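Soluble lytic murein transglycosylase (Escherichia coli, PDB 1QSA) cleaves the glycosidic bond between N-acetylmuramic acid and N-acetylglucosamine in periplasmic peptidoglycan, leaving a 1,6-anhydro bond on the muramic acid. Local coordinates at residues 500-505 with 527-532; 449-454 with 600-605; 349-354 with 590-595; 548-553 with 557-562; 418-423 with 433-438. One frame throughout, in Å; residues are numbered along the deposited sequence. Where two conformers were deposited one is given.

Contact 1: 500-505 with 527-532; sequences GTATHT and INIGTS. With SO4 (sulfate ion), chain J.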
# COMPACT_ATOMS: atom_id res chain seq x y z
N GLY A 500 5.90 -7.95 -18.08
CA GLY A 500 7.25 -8.26 -18.53
C GLY A 500 7.74 -9.59 -17.98
O GLY A 500 8.33 -10.40 -18.70
N THR A 501 7.48 -9.82 -16.70
CA THR A 501 7.86 -11.06 -16.04
C THR A 501 7.15 -12.25 -16.68
O THR A 501 7.76 -13.30 -16.88
CB THR A 501 7.48 -11.02 -14.56
OG1 THR A 501 8.08 -9.87 -13.97
CG2 THR A 501 7.98 -12.28 -13.86
N ALA A 502 5.86 -12.09 -16.98
CA ALA A 502 5.09 -13.16 -17.61
C ALA A 502 5.69 -13.54 -18.97
O ALA A 502 5.93 -14.71 -19.26
CB ALA A 502 3.61 -12.73 -17.78
N THR A 503 5.96 -12.53 -19.79
CA THR A 503 6.55 -12.74 -21.11
C THR A 503 7.90 -13.44 -21.00
O THR A 503 8.17 -14.42 -21.71
CB THR A 503 6.72 -11.39 -21.85
OG1 THR A 503 5.43 -10.80 -22.05
CG2 THR A 503 7.38 -11.59 -23.20
N HIS A 504 8.74 -12.97 -20.08
CA HIS A 504 10.07 -13.54 -19.88
C HIS A 504 10.00 -14.99 -19.37
O HIS A 504 10.76 -15.85 -19.82
CB HIS A 504 10.85 -12.66 -18.91
CG HIS A 504 12.30 -13.01 -18.80
ND1 HIS A 504 13.00 -12.92 -17.61
CD2 HIS A 504 13.19 -13.43 -19.73
CE1 HIS A 504 14.26 -13.27 -17.82
NE2 HIS A 504 14.40 -13.58 -19.10
N THR A 505 9.06 -15.26 -18.47
CA THR A 505 8.88 -16.59 -17.89
C THR A 505 8.38 -17.59 -18.93
O THR A 505 8.87 -18.72 -19.03
CB THR A 505 7.89 -16.52 -16.69
OG1 THR A 505 8.48 -15.74 -15.64
CG2 THR A 505 7.57 -17.91 -16.15
N ILE A 527 -1.47 -18.97 -11.82
CA ILE A 527 -0.76 -19.96 -11.01
C ILE A 527 0.31 -20.69 -11.85
O ILE A 527 1.40 -20.93 -11.38
CB ILE A 527 -1.76 -20.96 -10.34
CG1 ILE A 527 -2.56 -20.22 -9.26
CG2 ILE A 527 -1.03 -22.14 -9.71
CD1 ILE A 527 -3.80 -20.97 -8.77
N ASN A 528 -0.01 -20.98 -13.10
CA ASN A 528 0.94 -21.64 -14.01
C ASN A 528 2.21 -20.77 -14.18
O ASN A 528 3.34 -21.19 -13.86
CB ASN A 528 0.24 -21.85 -15.36
CG ASN A 528 1.10 -22.58 -16.39
OD1 ASN A 528 2.14 -23.15 -16.06
ND2 ASN A 528 0.67 -22.55 -17.65
N ILE A 529 2.02 -19.52 -14.62
CA ILE A 529 3.16 -18.63 -14.86
C ILE A 529 3.86 -18.19 -13.58
O ILE A 529 5.10 -18.11 -13.54
CB ILE A 529 2.71 -17.41 -15.70
CG1 ILE A 529 2.22 -17.91 -17.07
CG2 ILE A 529 3.86 -16.40 -15.88
CD1 ILE A 529 1.59 -16.85 -17.96
N GLY A 530 3.08 -17.97 -12.53
CA GLY A 530 3.65 -17.54 -11.26
C GLY A 530 4.46 -18.62 -10.58
O GLY A 530 5.56 -18.36 -10.09
N THR A 531 3.94 -19.85 -10.54
CA THR A 531 4.70 -20.95 -9.92
C THR A 531 5.98 -21.21 -10.73
O THR A 531 7.00 -21.61 -10.18
CB THR A 531 3.91 -22.28 -9.80
OG1 THR A 531 3.44 -22.71 -11.09
CG2 THR A 531 2.74 -22.13 -8.82
N SER A 532 5.92 -21.00 -12.03
CA SER A 532 7.09 -21.16 -12.89
C SER A 532 8.18 -20.13 -12.52
O SER A 532 9.32 -20.51 -12.27
CB SER A 532 6.73 -21.08 -14.37
OG SER A 532 6.06 -22.26 -14.77
S SO4 J . 6.46 -4.28 -17.51
O1 SO4 J . 5.27 -3.42 -17.74
O2 SO4 J . 6.06 -5.51 -16.80
O3 SO4 J . 7.08 -4.62 -18.81
O4 SO4 J . 7.44 -3.54 -16.68
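Within the lysozyme-like catalytic domain of this transglycosylase, helices 499-509 and 523-540 cross steeply, and A502 and T505 of the first meet I529 and S532 of the second. The short axes pass 9.8 Å apart with 79° between their directions, which leaves room for a small patch of methyl contacts. I529 fills its centre with its branch methyl: CG2 stands anti to the backbone N (chi1 -63° places CG1 beside that N) and reaches 3.9 Å from CA of A502. Alanine suits that place because a short side chain lets the methyl come down onto the backbone of helix 499-509. T505 answers with its own methyl, CG2 lying 3.6 Å from O of I529 and 3.7 Å from CB of S532. Its hydroxyl is turned back into its own helix, where OG1 hydrogen-bonds O of T501 at 2.8 Å, coming from above the carbonyl plane while N of T505 reaches the same oxygen from the opposite face. The threonine offers the neighbouring helix carbon alone. At the start of helix 499-509, N of G500 donates to O2 of a sulfate, probably from the crystallisation liquor, at 2.8 Å. Y514, from a loop, covers both A502 and I529, V506 and F509 extend the packing along helix 499-509, and helix 454-461 covers I527 of helix 523-540.

Contact 2: 449-454 with 600-605; sequences FPLAYN and YFMGDK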
# COMPACT_ATOMS: atom_id res chain seq x y z
N PHE A 449 -6.21 -17.49 6.36
CA PHE A 449 -5.34 -18.25 5.48
C PHE A 449 -6.05 -19.46 4.91
O PHE A 449 -5.66 -20.60 5.14
CB PHE A 449 -4.08 -18.65 6.27
CG PHE A 449 -3.32 -17.46 6.79
CD1 PHE A 449 -2.56 -16.68 5.91
CD2 PHE A 449 -3.47 -17.03 8.12
CE1 PHE A 449 -1.97 -15.49 6.34
CE2 PHE A 449 -2.88 -15.85 8.56
CZ PHE A 449 -2.13 -15.06 7.67
N PRO A 450 -7.07 -19.21 4.07
CA PRO A 450 -7.83 -20.30 3.46
C PRO A 450 -7.03 -21.08 2.43
O PRO A 450 -6.14 -20.51 1.79
CB PRO A 450 -9.00 -19.57 2.80
CG PRO A 450 -8.38 -18.26 2.38
CD PRO A 450 -7.57 -17.89 3.61
N LEU A 451 -7.36 -22.36 2.26
CA LEU A 451 -6.69 -23.22 1.28
C LEU A 451 -7.27 -22.96 -0.11
O LEU A 451 -7.87 -23.84 -0.73
CB LEU A 451 -6.83 -24.70 1.65
CG LEU A 451 -6.19 -25.07 2.99
CD1 LEU A 451 -6.41 -26.56 3.27
CD2 LEU A 451 -4.70 -24.74 2.98
N ALA A 452 -7.03 -21.75 -0.59
CA ALA A 452 -7.55 -21.30 -1.88
C ALA A 452 -6.89 -21.94 -3.11
O ALA A 452 -5.67 -22.13 -3.14
CB ALA A 452 -7.42 -19.80 -1.96
N TYR A 453 -7.72 -22.32 -4.09
CA TYR A 453 -7.27 -22.93 -5.34
C TYR A 453 -6.34 -24.11 -5.04
O TYR A 453 -5.36 -24.33 -5.73
CB TYR A 453 -6.54 -21.86 -6.19
CG TYR A 453 -7.37 -20.62 -6.43
CD1 TYR A 453 -8.33 -20.60 -7.45
CD2 TYR A 453 -7.22 -19.49 -5.62
CE1 TYR A 453 -9.12 -19.48 -7.66
CE2 TYR A 453 -8.02 -18.36 -5.82
CZ TYR A 453 -8.97 -18.37 -6.84
OH TYR A 453 -9.77 -17.28 -7.05
N ASN A 454 -6.70 -24.88 -4.01
CA ASN A 454 -5.87 -26.00 -3.57
C ASN A 454 -5.45 -26.96 -4.68
O ASN A 454 -4.25 -27.27 -4.83
CB ASN A 454 -6.55 -26.74 -2.41
CG ASN A 454 -5.64 -27.76 -1.77
OD1 ASN A 454 -4.66 -27.41 -1.11
ND2 ASN A 454 -5.94 -29.04 -1.97
N TYR A 600 0.55 -25.70 8.54
CA TYR A 600 -0.31 -26.14 9.63
C TYR A 600 -1.67 -26.61 9.12
O TYR A 600 -2.12 -27.71 9.47
CB TYR A 600 -0.50 -25.03 10.67
CG TYR A 600 -1.47 -25.43 11.76
CD1 TYR A 600 -1.05 -26.20 12.84
CD2 TYR A 600 -2.82 -25.09 11.68
CE1 TYR A 600 -1.95 -26.63 13.81
CE2 TYR A 600 -3.73 -25.53 12.64
CZ TYR A 600 -3.29 -26.29 13.69
OH TYR A 600 -4.18 -26.71 14.65
N PHE A 601 -2.31 -25.79 8.28
CA PHE A 601 -3.62 -26.15 7.75
C PHE A 601 -3.60 -27.32 6.78
O PHE A 601 -4.63 -27.92 6.50
CB PHE A 601 -4.32 -24.91 7.19
CG PHE A 601 -4.76 -23.94 8.25
CD1 PHE A 601 -5.67 -24.34 9.24
CD2 PHE A 601 -4.23 -22.66 8.31
CE1 PHE A 601 -6.05 -23.47 10.27
CE2 PHE A 601 -4.60 -21.78 9.34
CZ PHE A 601 -5.51 -22.18 10.32
N MET A 602 -2.41 -27.67 6.29
CA MET A 602 -2.25 -28.81 5.40
C MET A 602 -1.86 -30.07 6.19
O MET A 602 -1.62 -31.13 5.60
CB MET A 602 -1.19 -28.51 4.34
CG MET A 602 -1.62 -27.45 3.34
SD MET A 602 -0.29 -27.11 2.19
CE MET A 602 -0.88 -25.62 1.47
N GLY A 603 -1.75 -29.93 7.51
CA GLY A 603 -1.41 -31.06 8.35
C GLY A 603 0.06 -31.34 8.58
O GLY A 603 0.42 -32.43 9.04
N ASP A 604 0.92 -30.37 8.25
CA ASP A 604 2.36 -30.51 8.43
C ASP A 604 2.86 -29.65 9.59
O ASP A 604 2.16 -28.77 10.07
CB ASP A 604 3.10 -30.12 7.15
CG ASP A 604 2.68 -30.97 5.97
OD1 ASP A 604 2.61 -32.21 6.10
OD2 ASP A 604 2.43 -30.39 4.90
N LYS A 605 4.08 -29.94 10.05
CA LYS A 605 4.71 -29.21 11.15
C LYS A 605 5.08 -27.81 10.69
O LYS A 605 5.86 -27.63 9.75
CB LYS A 605 5.95 -29.98 11.61
CG LYS A 605 6.59 -29.47 12.89
CD LYS A 605 7.65 -30.45 13.38
CE LYS A 605 8.48 -29.88 14.53
NZ LYS A 605 7.65 -29.41 15.68
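L451 and F601 carry the apolar contact between the loop that precedes helix 454-461 and the end of helix 582-601. The two leucine methyls divide the work: CD2 lies 4.2 Å from CB of F601 and 4.1 Å from CG of M602, whose side chain crosses that of the leucine obliquely. M602, extended and unbranched, brings its CG to that methyl. F449 adds its CB, 4.4 Å from CE2 of F601, while its own ring turns off to meet Y594 and Y597.

Carbon also meets backbone oxygen. O of F449 is 4.0 Å from CD2 of F601, whose broad ring thus takes both CB and O of F449, and CD1 of L451 lies 3.9 Å from O of F601.

The turns are made by backbone: L451 centres an inverse gamma turn, and G603, with positive phi, closes helix 582-601 in a Schellman motif. Nearby, Y598 OH bonds O of P450. With no hydrogen bond joining the two segments themselves, the join rests on dispersion and shape.

Contact 3: 349-354 with 590-595; sequences RGFYPM and NVLAYD. With SO4 (sulfate ion), chain B.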
# COMPACT_ATOMS: atom_id res chain seq x y z
N ARG A 349 1.90 -13.57 18.12
CA ARG A 349 1.67 -14.05 16.76
C ARG A 349 2.68 -13.46 15.79
O ARG A 349 3.07 -12.30 15.94
CB ARG A 349 0.24 -13.66 16.35
CG ARG A 349 -0.23 -14.14 14.99
CD ARG A 349 -1.57 -13.46 14.62
NE ARG A 349 -1.42 -12.01 14.52
CZ ARG A 349 -1.80 -11.15 15.46
NH1 ARG A 349 -2.43 -11.57 16.55
NH2 ARG A 349 -1.59 -9.85 15.28
N GLY A 350 3.13 -14.25 14.82
CA GLY A 350 4.02 -13.71 13.81
C GLY A 350 5.42 -14.25 13.63
O GLY A 350 5.82 -15.24 14.25
N PHE A 351 6.15 -13.59 12.75
CA PHE A 351 7.51 -13.97 12.39
C PHE A 351 8.46 -14.16 13.58
O PHE A 351 8.97 -15.26 13.77
CB PHE A 351 8.10 -12.96 11.41
CG PHE A 351 9.52 -13.26 11.00
CD1 PHE A 351 9.79 -14.23 10.04
CD2 PHE A 351 10.58 -12.56 11.58
CE1 PHE A 351 11.11 -14.49 9.66
CE2 PHE A 351 11.89 -12.81 11.21
CZ PHE A 351 12.16 -13.78 10.25
N TYR A 352 8.70 -13.11 14.36
CA TYR A 352 9.62 -13.24 15.49
C TYR A 352 9.19 -14.26 16.55
O TYR A 352 10.03 -14.97 17.09
CB TYR A 352 10.04 -11.88 16.06
CG TYR A 352 11.22 -11.32 15.31
CD1 TYR A 352 12.49 -11.86 15.51
CD2 TYR A 352 11.08 -10.28 14.38
CE1 TYR A 352 13.59 -11.39 14.82
CE2 TYR A 352 12.18 -9.80 13.67
CZ TYR A 352 13.44 -10.36 13.90
OH TYR A 352 14.55 -9.93 13.24
N PRO A 353 7.88 -14.30 16.89
CA PRO A 353 7.47 -15.31 17.87
C PRO A 353 7.86 -16.70 17.34
O PRO A 353 8.29 -17.57 18.10
CB PRO A 353 5.95 -15.12 17.90
CG PRO A 353 5.83 -13.66 17.81
CD PRO A 353 6.85 -13.26 16.75
N MET A 354 7.75 -16.91 16.02
CA MET A 354 8.12 -18.20 15.42
C MET A 354 9.64 -18.42 15.41
O MET A 354 10.12 -19.55 15.56
CB MET A 354 7.62 -18.28 13.97
CG MET A 354 6.11 -18.29 13.79
SD MET A 354 5.69 -18.32 12.02
CE MET A 354 3.91 -18.13 12.14
N ASN A 590 6.48 -11.78 6.25
CA ASN A 590 5.11 -12.23 6.04
C ASN A 590 5.05 -13.60 5.35
O ASN A 590 4.37 -14.50 5.80
CB ASN A 590 4.32 -11.23 5.18
CG ASN A 590 3.90 -10.00 5.95
OD1 ASN A 590 4.01 -9.94 7.19
ND2 ASN A 590 3.37 -9.02 5.23
N VAL A 591 5.78 -13.73 4.25
CA VAL A 591 5.72 -14.98 3.49
C VAL A 591 6.16 -16.20 4.31
O VAL A 591 5.53 -17.26 4.25
CB VAL A 591 6.48 -14.86 2.15
CG1 VAL A 591 6.58 -16.22 1.46
CG2 VAL A 591 5.76 -13.85 1.24
N LEU A 592 7.22 -16.03 5.12
CA LEU A 592 7.70 -17.12 5.97
C LEU A 592 6.65 -17.46 7.04
O LEU A 592 6.38 -18.65 7.27
CB LEU A 592 9.04 -16.78 6.60
CG LEU A 592 10.19 -16.61 5.60
CD1 LEU A 592 11.44 -16.14 6.35
CD2 LEU A 592 10.47 -17.89 4.84
N ALA A 593 6.02 -16.44 7.64
CA ALA A 593 4.98 -16.70 8.64
C ALA A 593 3.78 -17.39 7.98
O ALA A 593 3.25 -18.38 8.50
CB ALA A 593 4.55 -15.39 9.31
N TYR A 594 3.42 -16.94 6.77
CA TYR A 594 2.26 -17.50 6.05
C TYR A 594 2.49 -18.94 5.60
O TYR A 594 1.57 -19.76 5.62
CB TYR A 594 1.91 -16.64 4.84
CG TYR A 594 1.45 -15.22 5.13
CD1 TYR A 594 1.29 -14.74 6.44
CD2 TYR A 594 1.21 -14.34 4.07
CE1 TYR A 594 0.89 -13.41 6.68
CE2 TYR A 594 0.82 -13.03 4.30
CZ TYR A 594 0.66 -12.57 5.60
OH TYR A 594 0.34 -11.26 5.81
N ASP A 595 3.72 -19.24 5.20
CA ASP A 595 4.06 -20.60 4.78
C ASP A 595 3.85 -21.54 5.99
O ASP A 595 3.27 -22.62 5.85
CB ASP A 595 5.50 -20.66 4.23
CG ASP A 595 5.77 -21.92 3.42
OD1 ASP A 595 4.86 -22.76 3.34
OD2 ASP A 595 6.87 -22.07 2.85
S SO4 B . 0.64 -12.43 11.20
O1 SO4 B . 1.84 -13.19 10.77
O2 SO4 B . -0.37 -13.36 11.73
O3 SO4 B . 1.06 -11.48 12.25
O4 SO4 B . 0.08 -11.66 10.07
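M354 and F351 press against A593 and L592 in the tight half of this contact, where the side chains that meet are apolar. A593 is the small residue that lets the chains approach, its CA 5.3 Å from CA of F351. Over it lies the extended M354; in the conformer described, one of two, SD is 3.8 Å from CA of A593. F351 CG stands anti to the backbone N (chi1 179°), which sends the ring alongside L592, where CD1 of the leucine meets CE1 at the ring edge, 3.7 Å away. Helix 351-359, in the alpha-superhelical part of the chain, packs here on helix 582-601. G350 is the N-cap of the former: at its phi of 119° a CB would jam against the preceding carbonyl O, which explains the glycine.

The other half is polar and holds a sulfate, probably from the crystallisation liquor. R349 reaches it through a weak hydrogen bond from NE to O3, 3.4 Å long, its guanidinium turned edge-on. With an alanine here, D443 would probably lose its salt-bridge partner and the ion one donor. R448 and Y597 also bond the ion, and Y594 brings its ring edge towards O4, with CE1 3.9 Å off.

Contact 4: 548-553 with 557-562; sequences SSAAYN and GRVRTW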
# COMPACT_ATOMS: atom_id res chain seq x y z
N SER A 548 14.40 -16.73 -2.40
CA SER A 548 13.39 -16.72 -3.45
C SER A 548 12.29 -15.71 -3.20
O SER A 548 11.79 -15.09 -4.13
CB SER A 548 12.79 -18.12 -3.69
OG SER A 548 12.27 -18.65 -2.49
N SER A 549 11.92 -15.52 -1.93
CA SER A 549 10.88 -14.56 -1.60
C SER A 549 11.41 -13.15 -1.86
O SER A 549 10.73 -12.33 -2.45
CB SER A 549 10.42 -14.71 -0.14
OG SER A 549 9.86 -16.00 0.07
N ALA A 550 12.64 -12.89 -1.42
CA ALA A 550 13.25 -11.59 -1.65
C ALA A 550 13.42 -11.32 -3.15
O ALA A 550 13.15 -10.20 -3.61
CB ALA A 550 14.60 -11.50 -0.93
N ALA A 551 13.81 -12.34 -3.91
CA ALA A 551 14.00 -12.21 -5.36
C ALA A 551 12.66 -12.00 -6.07
O ALA A 551 12.58 -11.22 -7.02
CB ALA A 551 14.73 -13.45 -5.92
N TYR A 552 11.59 -12.64 -5.60
CA TYR A 552 10.28 -12.48 -6.23
C TYR A 552 9.80 -11.03 -6.07
O TYR A 552 9.28 -10.43 -7.00
CB TYR A 552 9.27 -13.46 -5.62
CG TYR A 552 8.00 -13.63 -6.43
CD1 TYR A 552 6.90 -12.77 -6.25
CD2 TYR A 552 7.90 -14.65 -7.39
CE1 TYR A 552 5.74 -12.92 -7.01
CE2 TYR A 552 6.74 -14.80 -8.16
CZ TYR A 552 5.66 -13.93 -7.97
OH TYR A 552 4.54 -14.05 -8.75
N ASN A 553 10.06 -10.45 -4.91
CA ASN A 553 9.63 -9.07 -4.62
C ASN A 553 10.56 -7.97 -5.18
O ASN A 553 10.08 -6.99 -5.77
CB ASN A 553 9.46 -8.89 -3.10
CG ASN A 553 9.00 -7.49 -2.71
OD1 ASN A 553 9.77 -6.71 -2.18
ND2 ASN A 553 7.74 -7.18 -2.98
N GLY A 557 18.75 -9.63 -8.97
CA GLY A 557 19.91 -8.75 -8.89
C GLY A 557 20.13 -8.15 -7.52
O GLY A 557 21.25 -8.16 -6.99
N ARG A 558 19.05 -7.66 -6.93
CA ARG A 558 19.09 -7.07 -5.58
C ARG A 558 19.51 -8.11 -4.56
O ARG A 558 20.32 -7.81 -3.69
CB ARG A 558 17.72 -6.49 -5.19
CG ARG A 558 17.49 -5.09 -5.71
CD ARG A 558 18.46 -4.09 -5.07
NE ARG A 558 18.44 -2.83 -5.80
CZ ARG A 558 19.28 -1.81 -5.59
NH1 ARG A 558 20.20 -1.89 -4.63
NH2 ARG A 558 19.17 -0.72 -6.33
N VAL A 559 18.97 -9.32 -4.68
CA VAL A 559 19.33 -10.38 -3.74
C VAL A 559 20.82 -10.70 -3.86
O VAL A 559 21.50 -10.87 -2.85
CB VAL A 559 18.46 -11.64 -3.91
CG1 VAL A 559 18.90 -12.74 -2.94
CG2 VAL A 559 16.99 -11.30 -3.68
N ARG A 560 21.36 -10.75 -5.09
CA ARG A 560 22.79 -11.00 -5.28
C ARG A 560 23.62 -9.93 -4.57
O ARG A 560 24.60 -10.23 -3.88
CB ARG A 560 23.14 -11.03 -6.76
CG ARG A 560 22.64 -12.27 -7.48
CD ARG A 560 23.23 -12.36 -8.89
NE ARG A 560 22.66 -11.39 -9.83
CZ ARG A 560 21.58 -11.62 -10.58
NH1 ARG A 560 20.91 -12.76 -10.47
NH2 ARG A 560 21.13 -10.70 -11.41
N THR A 561 23.22 -8.67 -4.74
CA THR A 561 23.90 -7.54 -4.08
C THR A 561 23.86 -7.69 -2.56
O THR A 561 24.88 -7.56 -1.87
CB THR A 561 23.25 -6.21 -4.50
OG1 THR A 561 23.48 -6.00 -5.89
CG2 THR A 561 23.83 -5.03 -3.72
N TRP A 562 22.69 -7.98 -2.01
CA TRP A 562 22.56 -8.15 -0.58
C TRP A 562 23.43 -9.29 -0.04
O TRP A 562 24.07 -9.15 1.01
CB TRP A 562 21.09 -8.38 -0.23
CG TRP A 562 20.25 -7.18 -0.54
CD1 TRP A 562 20.69 -5.89 -0.74
CD2 TRP A 562 18.82 -7.15 -0.71
NE1 TRP A 562 19.62 -5.06 -1.02
CE2 TRP A 562 18.47 -5.81 -1.02
CE3 TRP A 562 17.81 -8.12 -0.64
CZ2 TRP A 562 17.14 -5.42 -1.26
CZ3 TRP A 562 16.48 -7.72 -0.88
CH2 TRP A 562 16.17 -6.38 -1.19
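V559 meets A550 and A551 where helices 545-554 and 556-566 of the lysozyme-like catalytic domain, two successive helices joined by a tight turn, pack at a wide angle, their short axes 8.6 Å apart at closest approach and 131° between directions. Y552, on another side of helix 545-554, touches E478, the predicted active-site residue. Along the second helix, the first contact is V559. Its CG1 stands anti to the backbone N (chi1 178°), which leaves CG2 to reach the other helix. That methyl settles between two alanines, 3.6 Å from CB of A550 and 3.8 Å from CB of A551, close over the backbone that joins them. Alanine fits both positions because a longer side chain would fill the space the valine methyl occupies, while the beta-branched valine gives a compact, rigid knob. One turn beyond V559 comes W562, whose indole also packs edge-to-face with F581. Between the two helices, the indole presents its edge to A550, CZ3 lying 4.2 Å from CB.

Contact 5: 418-423 with 433-438; sequences QLARYA and VQATIA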
# COMPACT_ATOMS: atom_id res chain seq x y z
N GLN A 418 -18.63 -13.71 11.72
CA GLN A 418 -19.65 -14.54 11.09
C GLN A 418 -19.58 -14.35 9.58
O GLN A 418 -19.66 -15.31 8.84
CB GLN A 418 -21.05 -14.15 11.55
CG GLN A 418 -21.38 -14.53 12.98
CD GLN A 418 -22.78 -14.09 13.34
OE1 GLN A 418 -23.12 -12.91 13.23
NE2 GLN A 418 -23.61 -15.03 13.78
N LEU A 419 -19.45 -13.09 9.14
CA LEU A 419 -19.35 -12.79 7.71
C LEU A 419 -18.08 -13.43 7.12
O LEU A 419 -18.11 -14.00 6.02
CB LEU A 419 -19.38 -11.27 7.48
CG LEU A 419 -20.76 -10.60 7.65
CD1 LEU A 419 -20.65 -9.08 7.60
CD2 LEU A 419 -21.71 -11.10 6.55
N ALA A 420 -16.97 -13.36 7.85
CA ALA A 420 -15.72 -13.97 7.39
C ALA A 420 -15.93 -15.49 7.19
O ALA A 420 -15.60 -16.04 6.15
CB ALA A 420 -14.59 -13.72 8.40
N ARG A 421 -16.57 -16.12 8.17
CA ARG A 421 -16.81 -17.57 8.10
C ARG A 421 -17.82 -17.94 7.02
O ARG A 421 -17.69 -18.97 6.38
CB ARG A 421 -17.27 -18.11 9.46
CG ARG A 421 -17.38 -19.63 9.51
CD ARG A 421 -16.02 -20.28 9.33
NE ARG A 421 -16.13 -21.72 9.07
CZ ARG A 421 -15.13 -22.58 9.22
NH1 ARG A 421 -13.94 -22.17 9.63
NH2 ARG A 421 -15.33 -23.87 8.95
N TYR A 422 -18.82 -17.08 6.81
CA TYR A 422 -19.83 -17.30 5.77
C TYR A 422 -19.13 -17.30 4.40
O TYR A 422 -19.35 -18.18 3.57
CB TYR A 422 -20.89 -16.21 5.82
CG TYR A 422 -22.03 -16.42 4.85
CD1 TYR A 422 -23.11 -17.22 5.20
CD2 TYR A 422 -22.02 -15.82 3.60
CE1 TYR A 422 -24.17 -17.41 4.31
CE2 TYR A 422 -23.08 -16.01 2.70
CZ TYR A 422 -24.15 -16.81 3.07
OH TYR A 422 -25.19 -17.01 2.19
N ALA A 423 -18.24 -16.33 4.20
CA ALA A 423 -17.48 -16.24 2.95
C ALA A 423 -16.59 -17.48 2.81
O ALA A 423 -16.57 -18.11 1.76
CB ALA A 423 -16.65 -14.97 2.95
N VAL A 433 -10.75 -13.25 3.64
CA VAL A 433 -9.59 -12.48 4.12
C VAL A 433 -9.98 -11.01 4.37
O VAL A 433 -9.63 -10.41 5.39
CB VAL A 433 -8.39 -12.54 3.11
CG1 VAL A 433 -7.27 -11.59 3.55
CG2 VAL A 433 -7.83 -13.98 3.02
N GLN A 434 -10.78 -10.45 3.46
CA GLN A 434 -11.21 -9.06 3.58
C GLN A 434 -11.97 -8.79 4.88
O GLN A 434 -11.78 -7.75 5.52
CB GLN A 434 -12.04 -8.69 2.35
CG GLN A 434 -12.39 -7.21 2.24
CD GLN A 434 -13.32 -6.90 1.07
OE1 GLN A 434 -13.42 -7.68 0.13
NE2 GLN A 434 -13.97 -5.75 1.12
N ALA A 435 -12.82 -9.74 5.27
CA ALA A 435 -13.60 -9.60 6.50
C ALA A 435 -12.68 -9.70 7.73
O ALA A 435 -12.90 -8.99 8.71
CB ALA A 435 -14.69 -10.65 6.57
N THR A 436 -11.67 -10.56 7.68
CA THR A 436 -10.77 -10.65 8.84
C THR A 436 -10.01 -9.34 9.02
O THR A 436 -9.74 -8.92 10.14
CB THR A 436 -9.77 -11.84 8.78
OG1 THR A 436 -8.85 -11.66 7.69
CG2 THR A 436 -10.50 -13.16 8.61
N ILE A 437 -9.70 -8.67 7.91
CA ILE A 437 -8.98 -7.41 7.98
C ILE A 437 -9.89 -6.31 8.54
O ILE A 437 -9.50 -5.57 9.44
CB ILE A 437 -8.41 -7.01 6.61
CG1 ILE A 437 -7.31 -7.99 6.23
CG2 ILE A 437 -7.85 -5.58 6.63
CD1 ILE A 437 -6.84 -7.88 4.78
N ALA A 438 -11.13 -6.25 8.05
CA ALA A 438 -12.09 -5.26 8.53
C ALA A 438 -12.35 -5.39 10.03
O ALA A 438 -12.45 -4.38 10.74
CB ALA A 438 -13.42 -5.39 7.77
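Two successive helices of the superhelical L domain, 413-425 and 429-438, make an antiparallel alpha-hairpin, and A420 meets A435 at its tightest point. The short axes run 8.1 Å apart with 169° between directions, and CA of A420 is 4.9 Å from CA of A435, a spacing that only very small side chains allow. The two methyls touch directly, CB to CB at 3.6 Å, and CB of A435 is equally close to CA of A420, resting on the backbone of the opposite helix. T436 adds a second point, its CG2 4.1 Å from CB of A420. Its chi1 of 65° puts OG1 between backbone N and carbonyl carbon and turns CG2 to the neighbour. From there the hydroxyl donates to O of V433 at 2.7 Å, tilted 17° from that carbonyl's plane, and the same oxygen also accepts from N of I437. A glycine in place of T436 would probably strip A420 of a methyl neighbour and leave O of V433 without its hydroxyl donor. Helix 445-448 covers the threonine through E447 and R448. With no hydrogen bond between the segments, the hairpin's closeness here depends on alanine's size, and the one polar side chain in the contact spends its hydroxyl within its own helix.

Contacts 1, 3, 4 and 5 join buried residues, whereas contact 2 is partly buried, where a loop meets the end of helix 582-601. Contacts 1 and 4 lie in the catalytic domain, where G530 O approaches Y552; contact 5 belongs to the L domain. Contacts 2 and 3 share helix 582-601 and touch through F449 and Y594, P450 links contact 2 to V433 of contact 5, I527 links contact 1 to Y453 of contact 2, and V591 links contact 3 to S549 of contact 4. Alanine lets the backbones come close in 3, 4 and 5, and takes a methyl onto its CA in 1. Contact 3 borders a sulfate that R349 grips weakly, whereas the sulfate of contact 1 is bound by a backbone N.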